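Local atomic coordinates of galactitol 1-phosphate 5-dehydrogenase (Escherichia coli, PDB entry 4UEJ), a protein that oxidises galactitol 1-phosphate to D-tagatose 6-phosphate with NAD(+) as a homodimeric, zinc-containing member of the alcohol dehydrogenase family. Residues F99-A104 and M288-P293. Numbering follows the deposited sequence. Where two conformers were deposited one is given.
Sequences FYSQCA and MNYSSP. With ZN (zinc ion), chain C.
A single turn of 3-10 helix at 100-102, closed by the hydrogen bond from Cys-103 N to Tyr-100 O, lies against the irregular chain 288-293, their backbones nearest where the CA atoms of Ser-101 and Met-288 stand 6.3 Å apart. No direct hydrogen bond joins the two; a water donates to Tyr-290 O at 2.8 Å and accepts a weak bond from Ser-101 N. The Tyr-100 ring, its CG beside the backbone N (chi1 -58°), runs along 290-292 and turns an edge to the chain, with CE2 3.6 Å from Ser-291 O. Tyr-100 OH reaches Ser-292 CB at 3.6 Å, and Trp-294 meets the ring edge-to-face. The contact ties the structural zinc lobe of this dehydrogenase family, which 99-104 belongs to, to the loop after strand 282-285 of the parallel Rossmann-type sheet: Cys-103 SG holds the zinc at 2.5 Å together with Cys-89, Cys-92 and Cys-95. An alanine in place of Tyr-100 would probably weaken this junction, since the ring edge along Ser-291, the approach to Ser-292 and the edge-to-face contact with Trp-294 would all be lost. One residue on, at Ser-101, the Met-288 chain bends at chi3 (-109°) to bring CE against Ser-101 CA (3.5 Å) and CB. Ser-101 OG touches Met-288 CB at 3.3 Å, also faces the CD2 edge of the Tyr-290 ring, and makes a weak hydrogen bond to Trp-287 O. The amide carbon of Asn-289, whose ND2 is hydrogen-bonded to Thr-147 OG1, lies over one face of that ring, toward its rim.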
ATOM      1  N   PHE A  99      -9.331  -0.498  16.677  1.00 19.14           N
ATOM      2  CA  PHE A  99      -8.013  -0.125  16.191  1.00 18.89           C
ATOM      3  C   PHE A  99      -7.029   0.021  17.352  1.00 18.20           C
ATOM      4  O   PHE A  99      -6.539   1.115  17.618  1.00 18.63           O
ATOM      5  CB  PHE A  99      -8.090   1.185  15.408  1.00 20.02           C
ATOM      6  CG  PHE A  99      -8.997   1.128  14.207  1.00 20.96           C
ATOM      7  CD1 PHE A  99      -9.340  -0.087  13.629  1.00 20.72           C
ATOM      8  CD2 PHE A  99      -9.492   2.289  13.652  1.00 22.28           C
ATOM      9  CE1 PHE A  99     -10.162  -0.141  12.524  1.00 22.90           C
ATOM     10  CE2 PHE A  99     -10.311   2.247  12.540  1.00 23.34           C
ATOM     11  CZ  PHE A  99     -10.653   1.032  11.978  1.00 26.52           C
ATOM     12  N   TYR A 100      -6.733  -1.083  18.029  1.00 17.32           N
ATOM     13  CA  TYR A 100      -6.019  -1.015  19.307  1.00 21.90           C
ATOM     14  C   TYR A 100      -4.587  -0.583  19.128  1.00 21.90           C
ATOM     15  O   TYR A 100      -4.015   0.108  19.976  1.00 16.97           O
ATOM     16  CB  TYR A 100      -6.053  -2.364  20.007  1.00 16.15           C
ATOM     17  CG  TYR A 100      -7.454  -2.855  20.260  1.00 16.84           C
ATOM     18  CD1 TYR A 100      -8.283  -2.203  21.161  1.00 16.97           C
ATOM     19  CD2 TYR A 100      -7.942  -3.988  19.613  1.00 19.69           C
ATOM     20  CE1 TYR A 100      -9.568  -2.650  21.396  1.00 21.06           C
ATOM     21  CE2 TYR A 100      -9.223  -4.444  19.844  1.00 16.98           C
ATOM     22  CZ  TYR A 100     -10.033  -3.771  20.735  1.00 21.79           C
ATOM     23  OH  TYR A 100     -11.313  -4.219  20.971  1.00 27.44           O
ATOM     24  N   SER A 101      -4.009  -0.989  18.008  1.00 17.57           N
ATOM     25  CA  SER A 101      -2.625  -0.673  17.733  1.00 19.95           C
ATOM     26  C   SER A 101      -2.447   0.777  17.290  1.00 19.53           C
ATOM     27  O   SER A 101      -1.318   1.246  17.133  1.00 22.56           O
ATOM     28  CB  SER A 101      -2.080  -1.646  16.685  1.00 20.91           C
ATOM     29  OG  SER A 101      -2.224  -2.967  17.184  1.00 31.48           O
ATOM     30  N   GLN A 102      -3.560   1.488  17.118  1.00 18.53           N
ATOM     31  CA  GLN A 102      -3.509   2.922  16.866  1.00 19.75           C
ATOM     32  C   GLN A 102      -3.933   3.730  18.088  1.00 26.61           C
ATOM     33  O   GLN A 102      -4.134   4.946  18.000  1.00 21.21           O
ATOM     34  CB  GLN A 102      -4.387   3.301  15.663  1.00 20.60           C
ATOM     35  CG  GLN A 102      -3.795   2.873  14.312  1.00 25.89           C
ATOM     36  CD  GLN A 102      -3.989   1.397  14.035  1.00 24.56           C
ATOM     37  OE1 GLN A 102      -5.080   0.864  14.210  1.00 29.91           O
ATOM     38  NE2 GLN A 102      -2.922   0.723  13.607  1.00 23.43           N
ATOM     39  N   CYS A 103      -4.072   3.063  19.226  1.00 16.52           N
ATOM     40  CA  CYS A 103      -4.341   3.788  20.466  1.00 20.79           C
ATOM     41  C   CYS A 103      -3.193   4.772  20.716  1.00 25.91           C
ATOM     42  O   CYS A 103      -2.027   4.410  20.589  1.00 28.69           O
ATOM     43  CB  CYS A 103      -4.492   2.818  21.641  1.00 18.44           C
ATOM     44  SG  CYS A 103      -4.771   3.650  23.191  1.00 21.63           S
ATOM     45  N   ALA A 104      -3.515   6.018  21.037  1.00 32.21           N
ATOM     46  CA  ALA A 104      -2.474   7.024  21.247  1.00 42.02           C
ATOM     47  C   ALA A 104      -1.851   6.863  22.631  1.00 47.68           C
ATOM     48  O   ALA A 104      -0.715   7.281  22.864  1.00 54.57           O
ATOM     49  CB  ALA A 104      -3.037   8.424  21.075  1.00 45.71           C
ATOM     50  N   MET A 288       1.579  -4.479  14.989  0.55 17.32           N
ATOM     51  CA  MET A 288       1.313  -5.334  16.129  0.55 15.31           C
ATOM     52  C   MET A 288       0.455  -6.533  15.752  0.55 15.79           C
ATOM     53  O   MET A 288       0.675  -7.155  14.716  0.55 14.84           O
ATOM     54  CB  MET A 288       0.675  -4.524  17.255  0.55 14.37           C
ATOM     55  CG  MET A 288       1.614  -3.467  17.789  0.55 18.63           C
ATOM     56  SD  MET A 288       1.157  -2.856  19.412  0.55 21.12           S
ATOM     57  CE  MET A 288       0.589  -1.212  19.017  0.55 36.77           C
ATOM     58  N   ASN A 289      -0.486  -6.899  16.610  1.00 13.75           N
ATOM     59  CA  ASN A 289      -1.139  -8.180  16.432  1.00 14.62           C
ATOM     60  C   ASN A 289      -2.460  -8.363  17.159  1.00 16.59           C
ATOM     61  O   ASN A 289      -2.683  -9.381  17.816  1.00 17.39           O
ATOM     62  CB  ASN A 289      -0.158  -9.291  16.852  1.00 20.28           C
ATOM     63  CG  ASN A 289       0.752  -8.902  18.038  1.00 20.72           C
ATOM     64  OD1 ASN A 289       1.410  -7.848  18.063  1.00 15.06           O
ATOM     65  ND2 ASN A 289       0.821  -9.791  19.007  1.00 25.22           N
ATOM     66  N   TYR A 290      -3.349  -7.388  17.023  1.00 12.28           N
ATOM     67  CA  TYR A 290      -4.578  -7.387  17.797  1.00 15.73           C
ATOM     68  C   TYR A 290      -5.759  -7.044  16.941  1.00 21.40           C
ATOM     69  O   TYR A 290      -5.638  -6.343  15.933  1.00 22.48           O
ATOM     70  CB  TYR A 290      -4.495  -6.398  18.963  1.00 18.11           C
ATOM     71  CG  TYR A 290      -3.261  -6.636  19.769  1.00 16.27           C
ATOM     72  CD1 TYR A 290      -3.221  -7.655  20.702  1.00 16.96           C
ATOM     73  CD2 TYR A 290      -2.118  -5.878  19.563  1.00 14.12           C
ATOM     74  CE1 TYR A 290      -2.086  -7.910  21.421  1.00 14.01           C
ATOM     75  CE2 TYR A 290      -0.981  -6.119  20.282  1.00 14.31           C
ATOM     76  CZ  TYR A 290      -0.972  -7.143  21.213  1.00 17.30           C
ATOM     77  OH  TYR A 290       0.156  -7.412  21.945  1.00 14.53           O
ATOM     78  N   SER A 291      -6.907  -7.552  17.362  1.00 18.91           N
ATOM     79  CA  SER A 291      -8.166  -7.215  16.733  1.00 23.11           C
ATOM     80  C   SER A 291      -9.282  -7.454  17.736  1.00 20.40           C
ATOM     81  O   SER A 291      -9.052  -7.948  18.840  1.00 21.02           O
ATOM     82  CB  SER A 291      -8.380  -8.033  15.454  1.00 23.22           C
ATOM     83  OG  SER A 291      -8.379  -9.421  15.726  1.00 23.73           O
ATOM     84  N   SER A 292     -10.494  -7.083  17.352  0.75 21.96           N
ATOM     85  CA  SER A 292     -11.643  -7.214  18.236  0.75 24.08           C
ATOM     86  C   SER A 292     -12.390  -8.520  17.970  0.75 25.26           C
ATOM     87  O   SER A 292     -12.514  -8.931  16.817  0.75 27.43           O
ATOM     88  CB  SER A 292     -12.575  -6.016  18.059  0.75 23.61           C
ATOM     89  OG  SER A 292     -13.793  -6.223  18.742  0.75 26.01           O
ATOM     90  N   PRO A 293     -12.891  -9.176  19.034  1.00 24.54           N
ATOM     91  CA  PRO A 293     -12.771  -8.752  20.435  1.00 29.10           C
ATOM     92  C   PRO A 293     -11.399  -9.050  21.035  1.00 28.55           C
ATOM     93  O   PRO A 293     -10.801 -10.082  20.723  1.00 26.91           O
ATOM     94  CB  PRO A 293     -13.857  -9.566  21.136  1.00 30.52           C
ATOM     95  CG  PRO A 293     -13.938 -10.815  20.341  1.00 29.07           C
ATOM     96  CD  PRO A 293     -13.654 -10.431  18.912  1.00 26.98           C
TER
HETATM   97 ZN    ZN C1347      -7.226   3.813  23.162  1.00 17.95          ZN
HETATM   98  O   HOH W   1      -5.563  -3.614  16.514  1.00 32.05           O